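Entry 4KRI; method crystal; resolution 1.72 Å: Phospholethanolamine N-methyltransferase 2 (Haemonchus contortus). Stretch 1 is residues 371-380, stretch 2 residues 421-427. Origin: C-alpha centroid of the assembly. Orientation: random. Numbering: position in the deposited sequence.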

ATOM      1  N   ASN A 371     -10.859  -5.315  24.442  1.00 25.52           N
ATOM      2  CA  ASN A 371      -9.511  -5.046  24.898  1.00 28.85           C
ATOM      3  C   ASN A 371      -8.745  -6.365  24.957  1.00 28.88           C
ATOM      4  O   ASN A 371      -8.955  -7.161  25.867  1.00 35.14           O
ATOM      5  CB  ASN A 371      -9.548  -4.385  26.283  1.00 31.99           C
ATOM      6  CG  ASN A 371      -8.164  -4.120  26.844  1.00 34.79           C
ATOM      7  OD1 ASN A 371      -7.157  -4.319  26.165  1.00 34.05           O
ATOM      8  ND2 ASN A 371      -8.109  -3.654  28.091  1.00 36.94           N
ATOM      9  N   MET A 372      -7.867  -6.597  23.980  1.00 31.42           N
ATOM     10  CA  MET A 372      -7.133  -7.860  23.894  1.00 29.89           C
ATOM     11  C   MET A 372      -5.743  -7.752  24.486  1.00 31.08           C
ATOM     12  O   MET A 372      -4.867  -8.571  24.197  1.00 30.31           O
ATOM     13  CB  MET A 372      -7.026  -8.328  22.438  1.00 29.31           C
ATOM     14  CG  MET A 372      -8.352  -8.530  21.767  1.00 28.40           C
ATOM     15  SD  MET A 372      -8.145  -9.256  20.108  1.00 32.60           S
ATOM     16  CE  MET A 372      -7.044  -8.086  19.280  1.00 29.64           C
ATOM     17  N   THR A 373      -5.536  -6.741  25.319  1.00 32.55           N
ATOM     18  CA  THR A 373      -4.227  -6.539  25.919  1.00 27.46           C
ATOM     19  C   THR A 373      -3.675  -7.767  26.675  1.00 30.11           C
ATOM     20  O   THR A 373      -2.472  -8.034  26.599  1.00 32.94           O
ATOM     21  CB  THR A 373      -4.211  -5.275  26.783  1.00 31.47           C
ATOM     22  OG1 THR A 373      -4.645  -4.171  25.979  1.00 33.20           O
ATOM     23  CG2 THR A 373      -2.819  -5.001  27.318  1.00 36.14           C
ATOM     24  N   PRO A 374      -4.538  -8.532  27.380  1.00 36.04           N
ATOM     25  CA  PRO A 374      -3.960  -9.716  28.027  1.00 35.02           C
ATOM     26  C   PRO A 374      -3.374 -10.738  27.055  1.00 31.71           C
ATOM     27  O   PRO A 374      -2.367 -11.359  27.392  1.00 36.31           O
ATOM     28  CB  PRO A 374      -5.154 -10.322  28.772  1.00 37.70           C
ATOM     29  CG  PRO A 374      -6.015  -9.136  29.097  1.00 40.42           C
ATOM     30  CD  PRO A 374      -5.905  -8.262  27.873  1.00 37.92           C
ATOM     31  N   ARG A 375      -3.985 -10.918  25.885  1.00 28.93           N
ATOM     32  CA  ARG A 375      -3.397 -11.785  24.869  1.00 26.92           C
ATOM     33  C   ARG A 375      -2.097 -11.182  24.312  1.00 31.45           C
ATOM     34  O   ARG A 375      -1.125 -11.894  24.085  1.00 34.23           O
ATOM     35  CB  ARG A 375      -4.403 -12.048  23.738  1.00 27.81           C
ATOM     36  CG  ARG A 375      -3.848 -12.889  22.596  1.00 31.22           C
ATOM     37  CD  ARG A 375      -3.467 -14.295  23.034  1.00 33.79           C
ATOM     38  NE  ARG A 375      -2.846 -15.016  21.923  1.00 33.31           N
ATOM     39  CZ  ARG A 375      -1.792 -15.817  22.040  1.00 41.03           C
ATOM     40  NH1 ARG A 375      -1.231 -16.013  23.225  1.00 41.53           N
ATOM     41  NH2 ARG A 375      -1.295 -16.420  20.965  1.00 40.33           N
ATOM     42  N   PHE A 376      -2.092  -9.868  24.103  1.00 31.09           N
ATOM     43  CA  PHE A 376      -0.911  -9.159  23.625  1.00 33.47           C
ATOM     44  C   PHE A 376       0.265  -9.426  24.560  1.00 32.82           C
ATOM     45  O   PHE A 376       1.380  -9.687  24.104  1.00 33.10           O
ATOM     46  CB  PHE A 376      -1.206  -7.658  23.559  1.00 33.54           C
ATOM     47  CG  PHE A 376      -0.130  -6.843  22.887  1.00 30.55           C
ATOM     48  CD1 PHE A 376       0.473  -7.281  21.719  1.00 30.60           C
ATOM     49  CD2 PHE A 376       0.252  -5.618  23.414  1.00 30.98           C
ATOM     50  CE1 PHE A 376       1.454  -6.523  21.102  1.00 33.91           C
ATOM     51  CE2 PHE A 376       1.232  -4.851  22.792  1.00 33.12           C
ATOM     52  CZ  PHE A 376       1.830  -5.309  21.638  1.00 31.48           C
ATOM     53  N   LYS A 377       0.006  -9.379  25.864  1.00 33.65           N
ATOM     54  CA  LYS A 377       1.050  -9.636  26.863  1.00 35.16           C
ATOM     55  C   LYS A 377       1.624 -11.052  26.715  1.00 34.37           C
ATOM     56  O   LYS A 377       2.842 -11.227  26.709  1.00 31.95           O
ATOM     57  CB  LYS A 377       0.544  -9.398  28.292  1.00 34.93           C
ATOM     58  CG  LYS A 377       1.615  -9.614  29.371  1.00 32.67           C
ATOM     59  CD  LYS A 377       1.081  -9.287  30.767  1.00 34.56           C
ATOM     60  CE  LYS A 377       1.945  -9.963  31.844  1.00 39.08           C
ATOM     61  NZ  LYS A 377       1.677  -9.471  33.217  1.00 41.03           N
ATOM     62  N   GLU A 378       0.749 -12.048  26.566  1.00 34.06           N
ATOM     63  CA  GLU A 378       1.190 -13.433  26.372  1.00 37.19           C
ATOM     64  C   GLU A 378       2.070 -13.561  25.129  1.00 35.84           C
ATOM     65  O   GLU A 378       3.097 -14.241  25.152  1.00 35.31           O
ATOM     66  CB  GLU A 378      -0.008 -14.382  26.220  1.00 36.90           C
ATOM     67  CG  GLU A 378      -1.034 -14.364  27.343  1.00 47.28           C
ATOM     68  CD  GLU A 378      -2.219 -15.290  27.058  1.00 56.14           C
ATOM     69  OE1 GLU A 378      -3.051 -15.503  27.970  1.00 61.32           O
ATOM     70  OE2 GLU A 378      -2.315 -15.808  25.919  1.00 45.79           O
ATOM     71  N   ILE A 379       1.650 -12.909  24.049  1.00 31.06           N
ATOM     72  CA  ILE A 379       2.383 -12.949  22.792  1.00 34.71           C
ATOM     73  C   ILE A 379       3.778 -12.334  22.942  1.00 35.84           C
ATOM     74  O   ILE A 379       4.768 -12.901  22.467  1.00 31.12           O
ATOM     75  CB  ILE A 379       1.598 -12.246  21.655  1.00 27.97           C
ATOM     76  CG1 ILE A 379       0.366 -13.076  21.270  1.00 27.15           C
ATOM     77  CG2 ILE A 379       2.487 -12.054  20.444  1.00 26.82           C
ATOM     78  CD1 ILE A 379      -0.673 -12.333  20.435  1.00 27.57           C
ATOM     79  N   LEU A 380       3.862 -11.190  23.620  1.00 28.59           N
ATOM     80  CA  LEU A 380       5.152 -10.526  23.806  1.00 36.08           C
ATOM     81  C   LEU A 380       6.108 -11.419  24.582  1.00 39.45           C
ATOM     82  O   LEU A 380       7.297 -11.509  24.254  1.00 36.73           O
ATOM     83  CB  LEU A 380       4.979  -9.187  24.528  1.00 33.23           C
ATOM     84  CG  LEU A 380       4.304  -8.046  23.759  1.00 35.57           C
ATOM     85  CD1 LEU A 380       3.943  -6.921  24.715  1.00 40.61           C
ATOM     86  CD2 LEU A 380       5.213  -7.524  22.667  1.00 36.57           C
TER
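Stretch 2 (421-427) NHNWNFF

Residues 422-427 form an extended strand laid across the start of the helix 373-380; the two axes approach to 7.1 Å, with 116° between their N-to-C directions. Just before the helix, Asn371 pairs with Asn425 as an antiparallel, non-hydrogen-bonded bridge, CA to CA 4.9 Å, and the side chains of both lie on the same face of the sheet. Two hydrogen bonds join the stretches, and both use the backbone of Trp424. Met372 N, at the N-cap position, donates to Trp424 O at 2.8 Å; Trp424 N donates to Thr373 OG1 at 3.0 Å, so one strand residue has its amide and its carbonyl satisfied by consecutive residues at the helix start. Thr373 OG1 also donates to Asn371 OD1 at 2.5 Å, and the same oxygen accepts from Thr373 N at 3.0 Å, which leaves the Thr373 amide served from within its own stretch; its N lies 3.4 Å from Trp424 O, but at an angle too poor for a hydrogen bond. Met372 O accepts from Phe376 N at 3.1 Å, opening the helical ladder. His422 O is buried by the contact, with Thr373 CG2 at 3.8 Å; whether it has a partner is left open, because the nearby Asn423 amide is probably turned over. Apolar packing centres on Trp424, whose CA-to-CB bond points toward stretch 1. Met372 CE sits over one face of the Trp424 six-membered ring, 3.5 Å from that ring's centroid, while Phe376 CB meets Trp424 CB at 3.5 Å and Ile379 CD1 reaches Trp424 CZ3 at 4.1 Å. Met372 SD extends the packing to Phe426 CB at 3.7 Å. Toward the strand's beginning, Phe376 CE2 lies over one face of the His422 imidazole, 3.4 Å from His422 NE2. Arg375 CG borders the indole edge, 4.0 Å from Trp424 CZ3; its guanidinium turns to a salt bridge with Glu378, Arg375 NH1 to Glu378 OE2 2.9 Å.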

ATOM      1  N   ASN A 421      -0.599   1.749  29.569  1.00 31.11           N
ATOM      2  CA  ASN A 421      -0.435   2.756  28.532  1.00 32.40           C
ATOM      3  C   ASN A 421      -0.734   2.114  27.171  1.00 28.00           C
ATOM      4  O   ASN A 421      -1.551   2.610  26.399  1.00 31.36           O
ATOM      5  CB  ASN A 421       0.994   3.303  28.520  1.00 33.96           C
ATOM      6  CG  ASN A 421       1.337   4.150  29.756  1.00 36.54           C
ATOM      7  OD1 ASN A 421       2.397   4.771  29.790  1.00 33.50           O
ATOM      8  ND2 ASN A 421       0.452   4.182  30.755  1.00 33.84           N
ATOM      9  N   HIS A 422      -0.067   0.994  26.907  1.00 30.80           N
ATOM     10  CA  HIS A 422      -0.140   0.302  25.618  1.00 31.16           C
ATOM     11  C   HIS A 422      -1.240  -0.753  25.675  1.00 29.08           C
ATOM     12  O   HIS A 422      -1.194  -1.650  26.512  1.00 30.91           O
ATOM     13  CB  HIS A 422       1.213  -0.373  25.356  1.00 28.57           C
ATOM     14  CG  HIS A 422       1.423  -0.822  23.948  1.00 30.34           C
ATOM     15  ND1 HIS A 422       2.665  -0.839  23.347  1.00 35.92           N
ATOM     16  CD2 HIS A 422       0.554  -1.300  23.018  1.00 32.61           C
ATOM     17  CE1 HIS A 422       2.553  -1.294  22.114  1.00 29.42           C
ATOM     18  NE2 HIS A 422       1.285  -1.581  21.891  1.00 32.24           N
ATOM     19  N   ASN A 423      -2.232  -0.649  24.791  1.00 29.93           N
ATOM     20  CA  ASN A 423      -3.269  -1.666  24.703  1.00 27.75           C
ATOM     21  C   ASN A 423      -3.316  -2.271  23.300  1.00 26.00           C
ATOM     22  O   ASN A 423      -2.809  -1.684  22.338  1.00 25.81           O
ATOM     23  CB  ASN A 423      -4.651  -1.079  25.047  1.00 29.46           C
ATOM     24  CG  ASN A 423      -4.908  -0.978  26.542  1.00 32.75           C
ATOM     25  OD1 ASN A 423      -3.987  -1.073  27.362  1.00 35.33           O
ATOM     26  ND2 ASN A 423      -6.170  -0.776  26.907  1.00 28.85           N
ATOM     27  N   TRP A 424      -3.932  -3.444  23.182  1.00 24.25           N
ATOM     28  CA  TRP A 424      -4.085  -4.086  21.876  1.00 24.92           C
ATOM     29  C   TRP A 424      -5.574  -4.292  21.687  1.00 26.82           C
ATOM     30  O   TRP A 424      -6.187  -5.102  22.394  1.00 27.70           O
ATOM     31  CB  TRP A 424      -3.341  -5.422  21.823  1.00 28.54           C
ATOM     32  CG  TRP A 424      -3.292  -6.017  20.425  1.00 27.87           C
ATOM     33  CD1 TRP A 424      -3.111  -5.335  19.255  1.00 29.57           C
ATOM     34  CD2 TRP A 424      -3.465  -7.399  20.061  1.00 31.18           C
ATOM     35  NE1 TRP A 424      -3.133  -6.213  18.190  1.00 30.08           N
ATOM     36  CE2 TRP A 424      -3.359  -7.483  18.661  1.00 27.36           C
ATOM     37  CE3 TRP A 424      -3.696  -8.574  20.793  1.00 26.73           C
ATOM     38  CZ2 TRP A 424      -3.472  -8.696  17.968  1.00 32.46           C
ATOM     39  CZ3 TRP A 424      -3.805  -9.781  20.106  1.00 31.05           C
ATOM     40  CH2 TRP A 424      -3.698  -9.830  18.707  1.00 29.76           C
ATOM     41  N   ASN A 425      -6.162  -3.536  20.759  1.00 26.13           N
ATOM     42  CA  ASN A 425      -7.613  -3.444  20.645  1.00 22.11           C
ATOM     43  C   ASN A 425      -8.198  -4.128  19.411  1.00 27.19           C
ATOM     44  O   ASN A 425      -7.559  -4.175  18.364  1.00 26.84           O
ATOM     45  CB  ASN A 425      -8.043  -1.977  20.652  1.00 27.87           C
ATOM     46  CG  ASN A 425      -7.858  -1.324  22.008  1.00 28.79           C
ATOM     47  OD1 ASN A 425      -7.867  -2.001  23.038  1.00 26.21           O
ATOM     48  ND2 ASN A 425      -7.714  -0.002  22.016  1.00 32.11           N
ATOM     49  N   PHE A 426      -9.423  -4.628  19.561  1.00 23.99           N
ATOM     50  CA  PHE A 426     -10.178  -5.294  18.502  1.00 25.57           C
ATOM     51  C   PHE A 426     -11.451  -4.490  18.223  1.00 24.53           C
ATOM     52  O   PHE A 426     -12.118  -4.021  19.150  1.00 24.91           O
ATOM     53  CB  PHE A 426     -10.552  -6.701  18.978  1.00 28.27           C
ATOM     54  CG  PHE A 426     -11.505  -7.437  18.065  1.00 28.69           C
ATOM     55  CD1 PHE A 426     -11.015  -8.291  17.095  1.00 29.61           C
ATOM     56  CD2 PHE A 426     -12.881  -7.306  18.207  1.00 31.19           C
ATOM     57  CE1 PHE A 426     -11.879  -8.979  16.255  1.00 31.47           C
ATOM     58  CE2 PHE A 426     -13.753  -7.984  17.377  1.00 30.43           C
ATOM     59  CZ  PHE A 426     -13.251  -8.824  16.396  1.00 28.43           C
ATOM     60  N   PHE A 427     -11.781  -4.318  16.952  1.00 22.05           N
ATOM     61  CA  PHE A 427     -13.015  -3.655  16.551  1.00 24.54           C
ATOM     62  C   PHE A 427     -13.614  -4.412  15.370  1.00 22.31           C
ATOM     63  O   PHE A 427     -12.905  -4.768  14.431  1.00 22.82           O
ATOM     64  CB  PHE A 427     -12.736  -2.199  16.161  1.00 28.76           C
ATOM     65  CG  PHE A 427     -13.779  -1.597  15.261  1.00 24.36           C
ATOM     66  CD1 PHE A 427     -15.034  -1.248  15.752  1.00 27.77           C
ATOM     67  CD2 PHE A 427     -13.494  -1.357  13.928  1.00 23.10           C
ATOM     68  CE1 PHE A 427     -15.997  -0.696  14.909  1.00 26.42           C
ATOM     69  CE2 PHE A 427     -14.453  -0.811  13.078  1.00 28.55           C
ATOM     70  CZ  PHE A 427     -15.702  -0.475  13.572  1.00 25.63           C
TER